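Local coordinates for protein putative oxidoreductase (PDB 3E82) that probably acts as a nucleotide-dependent oxidoreductase of the Gfo/Idh/MocA family, built from a Rossmann-fold domain and a C-terminal alpha/beta domain, at residues B[99-111]-B[320-332]. Numbering follows the deposited sequence.
Sequences PFTLDMQEARELI and PVEALAVMAVLEA
Antiparallel helix packing between the Rossmann fold and a helix from the C-terminal part of the chain brings Met104, Ala107 and Ile111 against Leu324, Met327 and Pro320. The helical segments 104-111 and 320-332 run antiparallel at 172°, their axes approaching to 10.0 Å, and they mesh as knobs into holes. The Leu324 knob fits among Met104, Ala107, Arg108 and Ile111, its CD1 lying 3.7 Å from Ala107 CB while CD2 touches the Arg108 side chain and Ile111 CD1. In return Met104, a selenomethionine, enters the hole between Leu324, Met327, Ala328 and Glu331; the bend at its last torsion (chi3 76°) brings CE to 3.6 Å from Leu324 CD1, across the leucine at about a right angle. Met327, also selenomethionine, slides past Met104 in the opposite direction and ends with CE 3.4 Å from Asp103 C, at the start of helix 104-111. Its SE makes an oblique Met-aromatic contact with Phe100, 5.4 Å from the ring centroid. With CG anti to the backbone N (chi1 -176°), the Phe100 ring reaches Ala323 and Pro320, and it also packs on Leu121 and Val123 of strand 121-123. At the far end Ile111 CG1 presses tightly on Pro320 CB at 3.5 Å. Arg108 lays its aliphatic part across Leu324 and sends NE into a salt bridge with Glu351. No direct hydrogen bond joins the two segments; instead one water accepts from Met104 N at 2.7 Å and donates to Glu331 OE2, also at 2.7 Å.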
# COMPACT_ATOMS: atom_id res chain seq x y z
N PRO B 99 0.12 8.21 25.00
CA PRO B 99 0.42 6.78 25.07
C PRO B 99 0.19 6.21 26.47
O PRO B 99 0.39 6.89 27.48
CB PRO B 99 1.89 6.72 24.68
CG PRO B 99 2.43 7.97 25.33
CD PRO B 99 1.37 8.99 24.93
N PHE B 100 -0.22 4.95 26.50
CA PHE B 100 -0.47 4.22 27.74
C PHE B 100 0.74 4.44 28.67
O PHE B 100 0.61 5.00 29.75
CB PHE B 100 -0.63 2.73 27.41
CG PHE B 100 -0.99 1.86 28.58
CD1 PHE B 100 -0.98 0.48 28.45
CD2 PHE B 100 -1.30 2.41 29.82
CE1 PHE B 100 -1.27 -0.35 29.53
CE2 PHE B 100 -1.60 1.59 30.90
CZ PHE B 100 -1.58 0.21 30.76
N THR B 101 1.89 3.96 28.22
CA THR B 101 3.15 4.09 28.93
C THR B 101 4.22 4.34 27.87
O THR B 101 3.91 4.39 26.67
CB THR B 101 3.52 2.80 29.70
OG1 THR B 101 3.58 1.70 28.79
CG2 THR B 101 2.50 2.52 30.80
N LEU B 102 5.48 4.48 28.28
CA LEU B 102 6.54 4.71 27.31
C LEU B 102 7.19 3.41 26.86
O LEU B 102 7.82 3.37 25.80
CB LEU B 102 7.57 5.69 27.88
CG LEU B 102 6.96 7.07 28.18
CD1 LEU B 102 8.05 8.02 28.63
CD2 LEU B 102 6.27 7.61 26.93
N ASP B 103 7.05 2.34 27.64
CA ASP B 103 7.59 1.05 27.25
C ASP B 103 6.66 -0.06 27.72
O ASP B 103 5.82 0.15 28.59
CB ASP B 103 9.02 0.82 27.78
CG ASP B 103 9.10 0.63 29.29
OD1 ASP B 103 8.10 0.28 29.93
OD2 ASP B 103 10.22 0.83 29.83
N MSE B 104 6.82 -1.25 27.15
CA MSE B 104 5.94 -2.35 27.49
C MSE B 104 6.03 -2.93 28.90
O MSE B 104 5.01 -3.36 29.44
CB MSE B 104 6.08 -3.45 26.44
CG MSE B 104 5.56 -2.98 25.09
SE MSE B 104 5.58 -4.37 23.78
CE MSE B 104 4.03 -5.37 24.38
N GLN B 105 7.21 -2.95 29.50
CA GLN B 105 7.27 -3.51 30.85
C GLN B 105 6.43 -2.68 31.82
O GLN B 105 5.72 -3.24 32.65
CB GLN B 105 8.73 -3.65 31.35
CG GLN B 105 9.41 -2.41 31.85
CD GLN B 105 10.64 -2.74 32.73
OE1 GLN B 105 11.50 -3.53 32.35
NE2 GLN B 105 10.70 -2.12 33.91
N GLU B 106 6.46 -1.35 31.71
CA GLU B 106 5.66 -0.53 32.61
C GLU B 106 4.18 -0.74 32.33
O GLU B 106 3.36 -0.74 33.24
CB GLU B 106 6.02 0.96 32.49
CG GLU B 106 7.50 1.24 32.75
CD GLU B 106 7.73 2.49 33.59
OE1 GLU B 106 6.97 3.47 33.45
OE2 GLU B 106 8.69 2.48 34.40
N ALA B 107 3.83 -0.92 31.06
CA ALA B 107 2.43 -1.17 30.72
C ALA B 107 2.01 -2.45 31.44
O ALA B 107 0.97 -2.50 32.09
CB ALA B 107 2.27 -1.34 29.21
N ARG B 108 2.84 -3.49 31.34
CA ARG B 108 2.51 -4.75 31.99
C ARG B 108 2.41 -4.59 33.50
O ARG B 108 1.57 -5.22 34.15
CB ARG B 108 3.56 -5.82 31.65
CG ARG B 108 3.47 -6.29 30.21
CD ARG B 108 4.34 -7.52 29.94
NE ARG B 108 4.03 -8.10 28.63
CZ ARG B 108 4.74 -7.90 27.53
NH1 ARG B 108 5.83 -7.15 27.56
NH2 ARG B 108 4.34 -8.44 26.38
N GLU B 109 3.27 -3.74 34.06
CA GLU B 109 3.25 -3.52 35.50
C GLU B 109 1.94 -2.86 35.90
O GLU B 109 1.33 -3.25 36.89
CB GLU B 109 4.46 -2.66 35.93
CG GLU B 109 5.80 -3.31 35.57
CD GLU B 109 7.01 -2.53 36.09
OE1 GLU B 109 6.96 -1.28 36.11
OE2 GLU B 109 8.01 -3.19 36.45
N LEU B 110 1.48 -1.88 35.12
CA LEU B 110 0.22 -1.20 35.41
C LEU B 110 -0.96 -2.17 35.33
O LEU B 110 -1.86 -2.14 36.17
CB LEU B 110 -0.00 -0.02 34.47
CG LEU B 110 0.97 1.15 34.66
CD1 LEU B 110 0.56 2.31 33.77
CD2 LEU B 110 0.96 1.59 36.13
N ILE B 111 -0.96 -3.03 34.31
CA ILE B 111 -2.03 -4.00 34.15
C ILE B 111 -2.11 -4.88 35.40
O ILE B 111 -3.19 -5.08 35.97
CB ILE B 111 -1.79 -4.88 32.89
CG1 ILE B 111 -1.92 -4.00 31.63
CG2 ILE B 111 -2.80 -6.03 32.83
CD1 ILE B 111 -1.62 -4.72 30.32
N PRO B 320 -6.75 -2.88 29.29
CA PRO B 320 -5.35 -2.51 29.08
C PRO B 320 -4.53 -3.45 28.20
O PRO B 320 -3.62 -3.00 27.50
CB PRO B 320 -4.80 -2.39 30.51
CG PRO B 320 -5.71 -3.26 31.34
CD PRO B 320 -7.07 -3.03 30.73
N VAL B 321 -4.84 -4.74 28.22
CA VAL B 321 -4.11 -5.69 27.39
C VAL B 321 -4.28 -5.38 25.89
O VAL B 321 -3.41 -5.71 25.07
CB VAL B 321 -4.56 -7.14 27.67
CG1 VAL B 321 -5.98 -7.37 27.19
CG2 VAL B 321 -3.59 -8.11 27.02
N GLU B 322 -5.38 -4.73 25.53
CA GLU B 322 -5.62 -4.38 24.14
C GLU B 322 -4.73 -3.21 23.76
O GLU B 322 -4.33 -3.08 22.61
CB GLU B 322 -7.09 -4.04 23.89
CG GLU B 322 -8.02 -5.19 24.23
CD GLU B 322 -9.43 -4.99 23.72
OE1 GLU B 322 -9.83 -3.83 23.46
OE2 GLU B 322 -10.14 -6.01 23.58
N ALA B 323 -4.43 -2.36 24.74
CA ALA B 323 -3.55 -1.23 24.49
C ALA B 323 -2.13 -1.78 24.39
O ALA B 323 -1.31 -1.27 23.63
CB ALA B 323 -3.65 -0.21 25.63
N LEU B 324 -1.85 -2.82 25.17
CA LEU B 324 -0.54 -3.46 25.16
C LEU B 324 -0.29 -4.09 23.77
O LEU B 324 0.83 -4.07 23.25
CB LEU B 324 -0.47 -4.55 26.24
CG LEU B 324 0.86 -5.29 26.42
CD1 LEU B 324 1.88 -4.38 27.09
CD2 LEU B 324 0.65 -6.54 27.29
N ALA B 325 -1.35 -4.66 23.19
CA ALA B 325 -1.27 -5.28 21.87
C ALA B 325 -0.90 -4.24 20.81
O ALA B 325 -0.08 -4.49 19.95
CB ALA B 325 -2.61 -5.94 21.53
N VAL B 326 -1.52 -3.06 20.89
CA VAL B 326 -1.23 -1.98 19.95
C VAL B 326 0.24 -1.60 20.08
O VAL B 326 0.95 -1.43 19.08
CB VAL B 326 -2.09 -0.74 20.24
CG1 VAL B 326 -1.57 0.48 19.46
CG2 VAL B 326 -3.54 -1.02 19.89
N MSE B 327 0.71 -1.49 21.32
CA MSE B 327 2.10 -1.13 21.56
C MSE B 327 3.03 -2.18 20.95
O MSE B 327 4.06 -1.85 20.38
CB MSE B 327 2.38 -1.01 23.07
CG MSE B 327 1.74 0.22 23.72
SE MSE B 327 2.26 0.37 25.61
CE MSE B 327 4.18 0.38 25.37
N ALA B 328 2.64 -3.45 21.07
CA ALA B 328 3.45 -4.53 20.53
C ALA B 328 3.60 -4.40 19.01
O ALA B 328 4.71 -4.54 18.47
CB ALA B 328 2.82 -5.87 20.87
N VAL B 329 2.50 -4.12 18.33
CA VAL B 329 2.52 -3.96 16.88
C VAL B 329 3.31 -2.71 16.51
O VAL B 329 4.13 -2.72 15.59
CB VAL B 329 1.08 -3.81 16.32
CG1 VAL B 329 1.12 -3.50 14.83
CG2 VAL B 329 0.28 -5.10 16.60
N LEU B 330 3.06 -1.64 17.25
CA LEU B 330 3.75 -0.38 17.03
C LEU B 330 5.26 -0.59 17.06
O LEU B 330 5.97 -0.18 16.14
CB LEU B 330 3.33 0.62 18.11
CG LEU B 330 3.48 2.10 17.76
CD1 LEU B 330 2.43 2.47 16.72
CD2 LEU B 330 3.30 2.95 19.03
N GLU B 331 5.75 -1.24 18.11
CA GLU B 331 7.18 -1.49 18.25
C GLU B 331 7.71 -2.50 17.23
O GLU B 331 8.80 -2.34 16.71
CB GLU B 331 7.49 -1.96 19.67
CG GLU B 331 7.01 -0.96 20.72
CD GLU B 331 7.48 -1.28 22.12
OE1 GLU B 331 8.01 -2.40 22.33
OE2 GLU B 331 7.31 -0.42 23.01
N ALA B 332 6.92 -3.54 16.96
CA ALA B 332 7.33 -4.54 15.99
C ALA B 332 7.57 -3.88 14.62
O ALA B 332 8.53 -4.22 13.93
CB ALA B 332 6.27 -5.63 15.87
O HOH W 1 8.67 -1.25 25.14